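Local coordinates for protein insecticyanin-A (Manduca sexta, PDB 1Z24) that binds biliverdin IX gamma to form a blue protein that, mixed with lipoprotein-bound carotenes, gives hornworms their green camouflage, at residues H28-L33 against K139-N144; L33-E38 against S129-I134; E38-C43 against V62-K67. One frame throughout, in Å; residues are numbered along the deposited sequence.

Interaction 1: residues H28-L33 against K139-N144; sequences HEIAKL and KVLEGN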
loop_
_atom_site.group_PDB
_atom_site.type_symbol
_atom_site.label_atom_id
_atom_site.label_comp_id
_atom_site.label_asym_id
_atom_site.label_seq_id
_atom_site.Cartn_x
_atom_site.Cartn_y
_atom_site.Cartn_z
ATOM N N HIS A 28 14.905 23.039 7.543
ATOM C CA HIS A 28 16.150 22.328 7.393
ATOM C C HIS A 28 15.842 20.873 7.136
ATOM O O HIS A 28 14.953 20.277 7.774
ATOM C CB HIS A 28 17.015 22.367 8.649
ATOM C CG HIS A 28 17.243 23.788 9.048
ATOM N ND1 HIS A 28 16.270 24.520 9.680
ATOM C CD2 HIS A 28 18.367 24.580 8.885
ATOM C CE1 HIS A 28 16.791 25.720 9.877
ATOM N NE2 HIS A 28 18.057 25.798 9.422
ATOM N N GLU A 29 16.565 20.296 6.185
ATOM C CA GLU A 29 16.340 18.894 5.863
ATOM C C GLU A 29 17.211 18.045 6.783
ATOM O O GLU A 29 18.354 17.854 6.504
ATOM C CB GLU A 29 16.711 18.682 4.397
ATOM C CG GLU A 29 16.717 17.183 4.071
ATOM C CD GLU A 29 17.105 17.002 2.665
ATOM O OE1 GLU A 29 16.331 17.199 1.729
ATOM O OE2 GLU A 29 18.365 16.679 2.558
ATOM N N ILE A 30 16.675 17.584 7.898
ATOM C CA ILE A 30 17.423 16.811 8.854
ATOM C C ILE A 30 17.790 15.522 8.228
ATOM O O ILE A 30 18.870 14.987 8.398
ATOM C CB ILE A 30 16.518 16.565 10.068
ATOM C CG1 ILE A 30 16.215 17.867 10.757
ATOM C CG2 ILE A 30 17.194 15.649 11.059
ATOM C CD1 ILE A 30 17.476 18.611 11.106
ATOM N N ALA A 31 16.872 14.985 7.478
ATOM C CA ALA A 31 17.191 13.717 6.837
ATOM C C ALA A 31 16.256 13.508 5.694
ATOM O O ALA A 31 15.188 14.145 5.649
ATOM C CB ALA A 31 17.018 12.537 7.757
ATOM N N LYS A 32 16.628 12.618 4.776
ATOM C CA LYS A 32 15.731 12.345 3.643
ATOM C C LYS A 32 15.953 10.936 3.134
ATOM O O LYS A 32 16.944 10.348 3.520
ATOM C CB LYS A 32 16.122 13.244 2.423
ATOM C CG LYS A 32 17.601 13.063 1.994
ATOM C CD LYS A 32 17.970 13.731 0.672
ATOM C CE LYS A 32 19.501 13.771 0.402
ATOM N NZ LYS A 32 20.126 14.715 1.322
ATOM N N LEU A 33 15.030 10.420 2.278
ATOM C CA LEU A 33 15.237 9.143 1.659
ATOM C C LEU A 33 16.092 9.542 0.420
ATOM O O LEU A 33 15.985 10.733 0.023
ATOM C CB LEU A 33 13.946 8.490 1.168
ATOM C CG LEU A 33 13.011 7.982 2.281
ATOM C CD1 LEU A 33 11.872 7.184 1.665
ATOM C CD2 LEU A 33 13.692 7.129 3.303
ATOM N N LYS A 139 18.297 23.552 13.209
ATOM C CA LYS A 139 19.317 22.809 12.480
ATOM C C LYS A 139 19.441 21.435 13.080
ATOM O O LYS A 139 20.049 20.526 12.513
ATOM C CB LYS A 139 20.727 23.441 12.429
ATOM C CG LYS A 139 20.899 24.809 11.781
ATOM C CD LYS A 139 22.226 25.484 12.229
ATOM C CE LYS A 139 22.179 27.050 12.224
ATOM N NZ LYS A 139 23.315 27.822 12.814
ATOM N N VAL A 140 18.867 21.290 14.256
ATOM C CA VAL A 140 18.884 19.997 14.903
ATOM C C VAL A 140 17.496 19.668 15.406
ATOM O O VAL A 140 16.663 20.529 15.821
ATOM C CB VAL A 140 19.699 19.865 16.132
ATOM C CG1 VAL A 140 21.093 20.192 15.725
ATOM C CG2 VAL A 140 19.208 20.927 17.032
ATOM N N LEU A 141 17.216 18.396 15.344
ATOM C CA LEU A 141 15.955 17.888 15.800
ATOM C C LEU A 141 16.265 17.608 17.236
ATOM O O LEU A 141 16.990 16.641 17.527
ATOM C CB LEU A 141 15.762 16.573 15.118
ATOM C CG LEU A 141 14.334 16.230 15.047
ATOM C CD1 LEU A 141 13.719 17.272 14.148
ATOM C CD2 LEU A 141 14.273 14.827 14.448
ATOM N N GLU A 142 15.751 18.467 18.120
ATOM C CA GLU A 142 16.058 18.302 19.520
ATOM C C GLU A 142 15.140 17.646 20.567
ATOM O O GLU A 142 14.054 18.129 20.951
ATOM C CB GLU A 142 16.652 19.589 20.061
ATOM C CG GLU A 142 15.796 20.869 19.780
ATOM C CD GLU A 142 16.618 22.153 20.094
ATOM O OE1 GLU A 142 16.683 23.138 19.301
ATOM O OE2 GLU A 142 17.310 22.090 21.272
ATOM N N GLY A 143 15.715 16.551 21.079
ATOM C CA GLY A 143 15.189 15.697 22.130
ATOM C C GLY A 143 13.691 15.605 22.297
ATOM O O GLY A 143 13.162 14.489 22.185
ATOM N N ASN A 144 12.986 16.713 22.583
ATOM C CA ASN A 144 11.553 16.493 22.702
ATOM C C ASN A 144 10.944 16.197 21.341
ATOM O O ASN A 144 10.266 15.200 21.067
ATOM C CB ASN A 144 10.621 17.001 23.833
ATOM C CG ASN A 144 9.324 16.084 24.055
ATOM O OD1 ASN A 144 9.310 14.812 24.079
ATOM N ND2 ASN A 144 8.167 16.728 24.224
#
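H28 lays the face of its imidazole over the backbone of K139, with K139 CA 4.2 Å from the ring centroid and 16° off the ring normal, a CH-pi contact. The two side chains then cross obliquely, so that H28 NE2 comes within 3.8 Å of K139 CG while the extended lysine runs on and carries its ammonium away from the ring. The contact joins strand 25-32 of the lipocalin barrel to the loop that leads from strand 127-136 into helix 144-154. Beside the imidazole, I30 sends CD1 to the loop backbone, 3.5 Å from K139 O and 4.3 Å from V140 CA, and the flank of the same side chain meets leucine, I30 CG1 lying 4.3 Å from L141 CD1. No hydrogen bond crosses between the segments, and contact is by carbon, ring face and backbone atoms at the surface. The first torsion of H28 sets CG anti to its carbonyl carbon (chi1 -55°), and ND1 is hydrogen-bonded to S136 O, which probably helps to fix the rotation of the ring over K139. F170 adds an edge-to-face ring contact. An alanine in place of H28 would probably leave K139 CA and CG without their aromatic cover and S136 O without its imidazole partner, opening a gap beside F170. Further out, I30 and A31 both face I134 in a classic beta bulge where strands 25-32 and 127-136 pair. Toward the pigment, E29 touches biliverdin, and E29 OE2 is hydrogen-bonded to N168 ND2. That same E29 OE2 takes a salt bridge from K32 NZ at 2.9 Å, met on its syn side 30° out of the carboxylate plane.

Interaction 2: residues L33-E38 against S129-I134; sequences LPLENE and SIHAWI. With BLV (biliverdin IX gamma chromophore), chain B.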
loop_
_atom_site.group_PDB
_atom_site.type_symbol
_atom_site.label_atom_id
_atom_site.label_comp_id
_atom_site.label_asym_id
_atom_site.label_seq_id
_atom_site.Cartn_x
_atom_site.Cartn_y
_atom_site.Cartn_z
ATOM N N LEU A 33 15.030 10.420 2.278
ATOM C CA LEU A 33 15.237 9.143 1.659
ATOM C C LEU A 33 16.092 9.542 0.420
ATOM O O LEU A 33 15.985 10.733 0.023
ATOM C CB LEU A 33 13.946 8.490 1.168
ATOM C CG LEU A 33 13.011 7.982 2.281
ATOM C CD1 LEU A 33 11.872 7.184 1.665
ATOM C CD2 LEU A 33 13.692 7.129 3.303
ATOM N N PRO A 34 16.931 8.668 -0.134
ATOM C CA PRO A 34 17.719 9.059 -1.277
ATOM C C PRO A 34 16.884 9.630 -2.427
ATOM O O PRO A 34 15.768 9.155 -2.665
ATOM C CB PRO A 34 18.239 7.763 -1.863
ATOM C CG PRO A 34 18.123 6.720 -0.821
ATOM C CD PRO A 34 17.177 7.262 0.200
ATOM N N LEU A 35 17.387 10.735 -2.977
ATOM C CA LEU A 35 16.758 11.492 -4.076
ATOM C C LEU A 35 17.872 11.996 -4.982
ATOM O O LEU A 35 18.660 12.846 -4.535
ATOM C CB LEU A 35 15.824 12.595 -3.543
ATOM C CG LEU A 35 15.242 13.523 -4.638
ATOM C CD1 LEU A 35 14.535 12.697 -5.745
ATOM C CD2 LEU A 35 14.284 14.555 -4.016
ATOM N N GLU A 36 17.977 11.377 -6.136
ATOM C CA GLU A 36 19.020 11.731 -7.063
ATOM C C GLU A 36 19.450 13.196 -7.227
ATOM O O GLU A 36 20.588 13.495 -6.917
ATOM C CB GLU A 36 18.698 11.306 -8.512
ATOM C CG GLU A 36 19.937 10.940 -9.314
ATOM C CD GLU A 36 20.591 9.724 -8.738
ATOM O OE1 GLU A 36 19.981 8.831 -8.184
ATOM O OE2 GLU A 36 21.885 9.739 -8.869
ATOM N N ASN A 37 18.520 14.075 -7.443
ATOM C CA ASN A 37 18.866 15.449 -7.612
ATOM C C ASN A 37 19.440 16.066 -6.412
ATOM O O ASN A 37 20.011 17.113 -6.543
ATOM C CB ASN A 37 17.768 16.362 -8.191
ATOM C CG ASN A 37 16.572 16.481 -7.238
ATOM O OD1 ASN A 37 16.711 16.580 -6.023
ATOM N ND2 ASN A 37 15.381 16.637 -7.795
ATOM N N GLU A 38 19.281 15.494 -5.250
ATOM C CA GLU A 38 19.859 16.250 -4.158
ATOM C C GLU A 38 20.788 15.480 -3.228
ATOM O O GLU A 38 21.207 15.923 -2.136
ATOM C CB GLU A 38 18.732 16.951 -3.464
ATOM C CG GLU A 38 17.843 15.910 -2.684
ATOM C CD GLU A 38 16.903 16.640 -1.731
ATOM O OE1 GLU A 38 15.710 16.755 -1.822
ATOM O OE2 GLU A 38 17.529 17.122 -0.727
ATOM N N SER A 129 8.784 4.894 -7.023
ATOM C CA SER A 129 9.866 5.283 -6.146
ATOM C C SER A 129 9.231 6.101 -5.007
ATOM O O SER A 129 8.195 6.745 -5.196
ATOM C CB SER A 129 11.004 6.084 -6.753
ATOM O OG SER A 129 10.511 7.178 -7.524
ATOM N N ILE A 130 9.825 6.081 -3.824
ATOM C CA ILE A 130 9.312 6.827 -2.698
ATOM C C ILE A 130 10.336 7.852 -2.209
ATOM O O ILE A 130 11.543 7.568 -2.031
ATOM C CB ILE A 130 8.977 5.877 -1.517
ATOM C CG1 ILE A 130 7.776 4.916 -1.813
ATOM C CG2 ILE A 130 8.798 6.696 -0.228
ATOM C CD1 ILE A 130 6.510 5.681 -2.193
ATOM N N HIS A 131 9.867 9.056 -1.975
ATOM C CA HIS A 131 10.756 10.072 -1.456
ATOM C C HIS A 131 10.202 10.613 -0.150
ATOM O O HIS A 131 8.990 10.735 -0.007
ATOM C CB HIS A 131 11.070 11.220 -2.393
ATOM C CG HIS A 131 11.515 10.656 -3.682
ATOM N ND1 HIS A 131 10.682 10.570 -4.791
ATOM C CD2 HIS A 131 12.713 10.117 -4.019
ATOM C CE1 HIS A 131 11.434 9.977 -5.778
ATOM N NE2 HIS A 131 12.651 9.701 -5.345
ATOM N N ALA A 132 11.068 10.944 0.816
ATOM C CA ALA A 132 10.583 11.486 2.086
ATOM C C ALA A 132 11.612 12.385 2.717
ATOM O O ALA A 132 12.810 12.171 2.502
ATOM C CB ALA A 132 10.219 10.402 3.079
ATOM N N TRP A 133 11.137 13.380 3.505
ATOM C CA TRP A 133 12.034 14.329 4.160
ATOM C C TRP A 133 11.630 14.696 5.562
ATOM O O TRP A 133 10.458 15.004 5.830
ATOM C CB TRP A 133 11.935 15.694 3.465
ATOM C CG TRP A 133 12.320 15.723 2.047
ATOM C CD1 TRP A 133 13.516 16.178 1.532
ATOM C CD2 TRP A 133 11.474 15.293 0.922
ATOM N NE1 TRP A 133 13.454 16.050 0.126
ATOM C CE2 TRP A 133 12.243 15.501 -0.280
ATOM C CE3 TRP A 133 10.179 14.731 0.853
ATOM C CZ2 TRP A 133 11.717 15.181 -1.585
ATOM C CZ3 TRP A 133 9.645 14.392 -0.377
ATOM C CH2 TRP A 133 10.396 14.630 -1.593
ATOM N N ILE A 134 12.601 14.682 6.455
ATOM C CA ILE A 134 12.301 15.068 7.818
ATOM C C ILE A 134 12.739 16.512 7.907
ATOM O O ILE A 134 13.922 16.853 7.725
ATOM C CB ILE A 134 12.957 14.203 8.850
ATOM C CG1 ILE A 134 12.183 12.922 8.872
ATOM C CG2 ILE A 134 12.684 14.809 10.191
ATOM C CD1 ILE A 134 13.218 11.876 9.237
HETATM N NA BLV B . 12.179 17.480 -4.770
HETATM C C1A BLV B . 11.962 16.706 -5.860
HETATM C C2A BLV B . 10.597 16.221 -5.968
HETATM C C3A BLV B . 9.943 16.740 -4.890
HETATM C C4A BLV B . 10.950 17.518 -4.144
HETATM C CMA BLV B . 8.458 16.523 -4.411
HETATM O OA BLV B . 12.835 16.461 -6.666
HETATM C CAA BLV B . 10.076 15.310 -7.005
HETATM C CBA BLV B . 10.602 13.971 -6.580
HETATM C CGA BLV B . 10.305 12.956 -7.682
HETATM O O1A BLV B . 9.406 12.165 -7.594
HETATM O O2A BLV B . 10.967 12.976 -8.672
HETATM C CHB BLV B . 10.663 18.170 -2.946
HETATM N NB BLV B . 12.782 19.263 -2.405
HETATM C C1B BLV B . 11.543 18.768 -2.059
HETATM C C2B BLV B . 11.269 18.992 -0.662
HETATM C C3B BLV B . 12.346 19.613 -0.180
HETATM C C4B BLV B . 13.304 19.768 -1.280
HETATM C CMB BLV B . 10.002 18.606 0.084
HETATM C CAB BLV B . 12.552 20.052 1.239
HETATM C CBB BLV B . 13.823 19.826 1.706
HETATM C CHC BLV B . 14.534 20.427 -1.148
HETATM N NC BLV B . 15.678 20.259 -3.277
HETATM C C1C BLV B . 15.480 20.809 -2.055
HETATM C C2C BLV B . 16.462 21.871 -1.781
HETATM C C3C BLV B . 17.272 22.043 -2.828
HETATM C C4C BLV B . 16.767 20.997 -3.807
HETATM C CMC BLV B . 16.461 22.690 -0.578
HETATM C CAC BLV B . 18.470 22.968 -3.120
HETATM C CBC BLV B . 18.801 23.290 -4.393
HETATM C CHD BLV B . 17.374 20.702 -5.077
HETATM N ND BLV B . 15.335 20.121 -6.346
HETATM C C1D BLV B . 16.741 20.322 -6.244
HETATM C C2D BLV B . 17.383 20.098 -7.576
HETATM C C3D BLV B . 16.385 19.767 -8.464
HETATM C C4D BLV B . 15.159 19.801 -7.687
HETATM C CMD BLV B . 18.839 20.179 -7.922
HETATM O OD BLV B . 14.074 19.576 -8.167
HETATM C CAD BLV B . 16.538 19.472 -9.903
HETATM C CBD BLV B . 16.100 20.696 -10.683
HETATM C CGD BLV B . 16.019 20.395 -12.225
HETATM O O1D BLV B . 16.946 20.648 -12.927
HETATM O O2D BLV B . 15.035 19.879 -12.721
#
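W133 NE1 donates a nearly straight hydrogen bond to E38 OE1, 3.1 Å long with an N-H...O angle of 176°. The acceptor lies in the indole plane, whereas the donor sits 37° out of the carboxylate plane. The other oxygen, E38 OE2, is close to E29 OE1, so that two acids lie near each other here. A backbone bond, L33 N to A132 O at 2.8 Å, ties the start of the loop to the strand, and N37 ND2 gives a 2.8 Å hydrogen bond to the biliverdin lactam oxygen OA. E38 CG sits between the backbone N and the carbonyl carbon (chi1 71°), and the extended chain beyond it reaches the indole. Residues 33-38 open the long loop after the first barrel strand, which in lipocalins folds over the mouth of the calyx, here beside the bound pigment. L35 wedges between two rings: CD1 lies over one face of the H131 imidazole, 3.8 Å from its centroid and toward the rim, while CD2 meets the indole edge, 3.6 Å from W133 CZ2. P34 O approaches the imidazole edge in its plane, and D2 and N118 bind its two nitrogens, which would help to hold the ring against turning. Biliverdin covers one face of W133, its methyl CMB 3.7 Å above the plane and W133 CZ2 3.4 Å from CHB. On the far side of the strand from the pigment, L33 CD1 packs 3.6 Å from I130 CG2, side by side, and L33 CG rests on A132 CB.

Interaction 3: residues E38-C43 against V62-K67; sequences ENQGKC and VSNGVK. With BLV (biliverdin IX gamma chromophore), chain B.
K42 and V62 form the backbone bridge, an antiparallel hydrogen-bonded pair in which K42 N reaches V62 O at 3.0 Å and V62 N returns to K42 O at 2.9 Å. A CA-H...O contact from G41 CA to the same V62 O, 3.6 Å, adds a second approach to this carbonyl. Two turns shape the segments: a type I turn from E38 to G41 brings the loop round to the bridge, and a type I' turn from S63 to V66 forms a beta hairpin, with S63 N bonded to V66 O and V66 N to S63 O. Side-chain packing is slight. V62 has CG2 anti to its carbonyl carbon, where it meets C43 CB, 4.4 Å away. S63 OG lies against G41 CA at 3.9 Å, and the first carbons of K42 lie beside V62 O before its bent chain leads away. Covalently, C43 is tied through its disulfide to C175. At C43 the chain, coming by the loop from strand 25-32, turns a corner onto a different face and then enters strand 44-50, which runs antiparallel to strand 55-63, the strand that V62 helps to end.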
loop_
_atom_site.group_PDB
_atom_site.type_symbol
_atom_site.label_atom_id
_atom_site.label_comp_id
_atom_site.label_asym_id
_atom_site.label_seq_id
_atom_site.Cartn_x
_atom_site.Cartn_y
_atom_site.Cartn_z
ATOM N N GLU A 38 19.281 15.494 -5.250
ATOM C CA GLU A 38 19.859 16.250 -4.158
ATOM C C GLU A 38 20.788 15.480 -3.228
ATOM O O GLU A 38 21.207 15.923 -2.136
ATOM C CB GLU A 38 18.732 16.951 -3.464
ATOM C CG GLU A 38 17.843 15.910 -2.684
ATOM C CD GLU A 38 16.903 16.640 -1.731
ATOM O OE1 GLU A 38 15.710 16.755 -1.822
ATOM O OE2 GLU A 38 17.529 17.122 -0.727
ATOM N N ASN A 39 21.102 14.316 -3.671
ATOM C CA ASN A 39 21.973 13.482 -2.885
ATOM C C ASN A 39 23.319 14.105 -2.491
ATOM O O ASN A 39 23.742 13.872 -1.395
ATOM C CB ASN A 39 22.215 12.150 -3.627
ATOM C CG ASN A 39 21.036 11.219 -3.490
ATOM O OD1 ASN A 39 20.372 11.313 -2.474
ATOM N ND2 ASN A 39 20.781 10.340 -4.470
ATOM N N GLN A 40 23.900 14.937 -3.337
ATOM C CA GLN A 40 25.184 15.561 -3.028
ATOM C C GLN A 40 25.192 16.867 -2.248
ATOM O O GLN A 40 26.245 17.256 -1.779
ATOM C CB GLN A 40 25.892 15.839 -4.361
ATOM C CG GLN A 40 26.899 14.781 -4.867
ATOM C CD GLN A 40 27.719 15.334 -6.091
ATOM O OE1 GLN A 40 28.783 16.026 -5.922
ATOM N NE2 GLN A 40 27.243 15.062 -7.341
ATOM N N GLY A 41 24.054 17.552 -2.123
ATOM C CA GLY A 41 23.986 18.815 -1.403
ATOM C C GLY A 41 23.986 18.658 0.118
ATOM O O GLY A 41 23.527 17.681 0.696
ATOM N N LYS A 42 24.504 19.630 0.807
ATOM C CA LYS A 42 24.513 19.525 2.243
ATOM C C LYS A 42 23.993 20.819 2.730
ATOM O O LYS A 42 23.861 21.689 1.874
ATOM C CB LYS A 42 25.889 19.275 2.788
ATOM C CG LYS A 42 26.474 18.153 1.972
ATOM C CD LYS A 42 26.878 16.931 2.782
ATOM C CE LYS A 42 28.376 17.032 3.135
ATOM N NZ LYS A 42 29.307 16.448 2.145
ATOM N N CYS A 43 23.706 20.893 4.034
ATOM C CA CYS A 43 23.184 22.103 4.586
ATOM C C CYS A 43 21.970 22.490 3.778
ATOM O O CYS A 43 21.775 23.648 3.473
ATOM C CB CYS A 43 24.235 23.210 4.427
ATOM S SG CYS A 43 23.798 24.711 5.293
ATOM N N VAL A 62 24.591 23.290 -0.461
ATOM C CA VAL A 62 25.981 23.498 -0.766
ATOM C C VAL A 62 26.692 22.232 -1.293
ATOM O O VAL A 62 26.646 21.131 -0.705
ATOM C CB VAL A 62 26.745 24.069 0.485
ATOM C CG1 VAL A 62 28.209 24.369 0.172
ATOM C CG2 VAL A 62 26.124 25.365 1.037
ATOM N N SER A 63 27.386 22.412 -2.418
ATOM C CA SER A 63 28.162 21.365 -3.053
ATOM C C SER A 63 29.521 21.985 -3.313
ATOM O O SER A 63 29.600 23.009 -3.986
ATOM C CB SER A 63 27.523 20.780 -4.333
ATOM O OG SER A 63 26.127 20.654 -4.053
ATOM N N ASN A 64 30.560 21.393 -2.735
ATOM C CA ASN A 64 31.939 21.834 -2.889
ATOM C C ASN A 64 32.178 23.312 -2.831
ATOM O O ASN A 64 32.799 23.862 -3.731
ATOM C CB ASN A 64 32.568 21.347 -4.216
ATOM C CG ASN A 64 32.326 19.861 -4.417
ATOM O OD1 ASN A 64 31.586 19.355 -5.337
ATOM N ND2 ASN A 64 32.968 19.150 -3.495
ATOM N N GLY A 65 31.708 23.946 -1.775
ATOM C CA GLY A 65 31.931 25.365 -1.627
ATOM C C GLY A 65 31.009 26.244 -2.403
ATOM O O GLY A 65 31.084 27.463 -2.333
ATOM N N VAL A 66 30.136 25.625 -3.134
ATOM C CA VAL A 66 29.219 26.425 -3.897
ATOM C C VAL A 66 27.814 26.283 -3.405
ATOM O O VAL A 66 27.309 25.171 -3.156
ATOM C CB VAL A 66 29.175 25.939 -5.312
ATOM C CG1 VAL A 66 28.199 26.875 -6.049
ATOM C CG2 VAL A 66 30.624 26.037 -5.771
ATOM N N LYS A 67 27.194 27.429 -3.294
ATOM C CA LYS A 67 25.864 27.394 -2.842
ATOM C C LYS A 67 24.953 27.440 -4.001
ATOM O O LYS A 67 24.812 28.490 -4.619
ATOM C CB LYS A 67 25.483 28.541 -1.934
ATOM C CG LYS A 67 24.196 28.316 -1.153
ATOM C CD LYS A 67 23.241 29.485 -1.025
ATOM C CE LYS A 67 23.623 30.772 -0.305
ATOM N NZ LYS A 67 22.819 31.044 0.917
HETATM N NA BLV B . 12.179 17.480 -4.770
HETATM C C1A BLV B . 11.962 16.706 -5.860
HETATM C C2A BLV B . 10.597 16.221 -5.968
HETATM C C3A BLV B . 9.943 16.740 -4.890
HETATM C C4A BLV B . 10.950 17.518 -4.144
HETATM C CMA BLV B . 8.458 16.523 -4.411
HETATM O OA BLV B . 12.835 16.461 -6.666
HETATM C CAA BLV B . 10.076 15.310 -7.005
HETATM C CBA BLV B . 10.602 13.971 -6.580
HETATM C CGA BLV B . 10.305 12.956 -7.682
HETATM O O1A BLV B . 9.406 12.165 -7.594
HETATM O O2A BLV B . 10.967 12.976 -8.672
HETATM C CHB BLV B . 10.663 18.170 -2.946
HETATM N NB BLV B . 12.782 19.263 -2.405
HETATM C C1B BLV B . 11.543 18.768 -2.059
HETATM C C2B BLV B . 11.269 18.992 -0.662
HETATM C C3B BLV B . 12.346 19.613 -0.180
HETATM C C4B BLV B . 13.304 19.768 -1.280
HETATM C CMB BLV B . 10.002 18.606 0.084
HETATM C CAB BLV B . 12.552 20.052 1.239
HETATM C CBB BLV B . 13.823 19.826 1.706
HETATM C CHC BLV B . 14.534 20.427 -1.148
HETATM N NC BLV B . 15.678 20.259 -3.277
HETATM C C1C BLV B . 15.480 20.809 -2.055
HETATM C C2C BLV B . 16.462 21.871 -1.781
HETATM C C3C BLV B . 17.272 22.043 -2.828
HETATM C C4C BLV B . 16.767 20.997 -3.807
HETATM C CMC BLV B . 16.461 22.690 -0.578
HETATM C CAC BLV B . 18.470 22.968 -3.120
HETATM C CBC BLV B . 18.801 23.290 -4.393
HETATM C CHD BLV B . 17.374 20.702 -5.077
HETATM N ND BLV B . 15.335 20.121 -6.346
HETATM C C1D BLV B . 16.741 20.322 -6.244
HETATM C C2D BLV B . 17.383 20.098 -7.576
HETATM C C3D BLV B . 16.385 19.767 -8.464
HETATM C C4D BLV B . 15.159 19.801 -7.687
HETATM C CMD BLV B . 18.839 20.179 -7.922
HETATM O OD BLV B . 14.074 19.576 -8.167
HETATM C CAD BLV B . 16.538 19.472 -9.903
HETATM C CBD BLV B . 16.100 20.696 -10.683
HETATM C CGD BLV B . 16.019 20.395 -12.225
HETATM O O1D BLV B . 16.946 20.648 -12.927
HETATM O O2D BLV B . 15.035 19.879 -12.721
#

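How the interactions relate
Interaction 2 is the buried one, its centre about 8 Å from the centre of the chain; interaction 1 is a surface contact and interaction 3 only partly buried, its centre about 16 Å from that point. The three follow the chain from strand 25-32 through the loop to strand 44-50, sharing L33 and then E38. Interactions 1 and 2 flank the pairing of strands 25-32 and 127-136, neighbours in one sheet, where A31 O probably bonds I134 N. Their chemistry differs: interaction 1 is apolar and aromatic, interaction 2 mixes hydrogen bonds with rings beside biliverdin, and interaction 3 is chiefly backbone pairing. E29 of segment 28-33 lies close to E38, which interactions 2 and 3 share, beside the pigment.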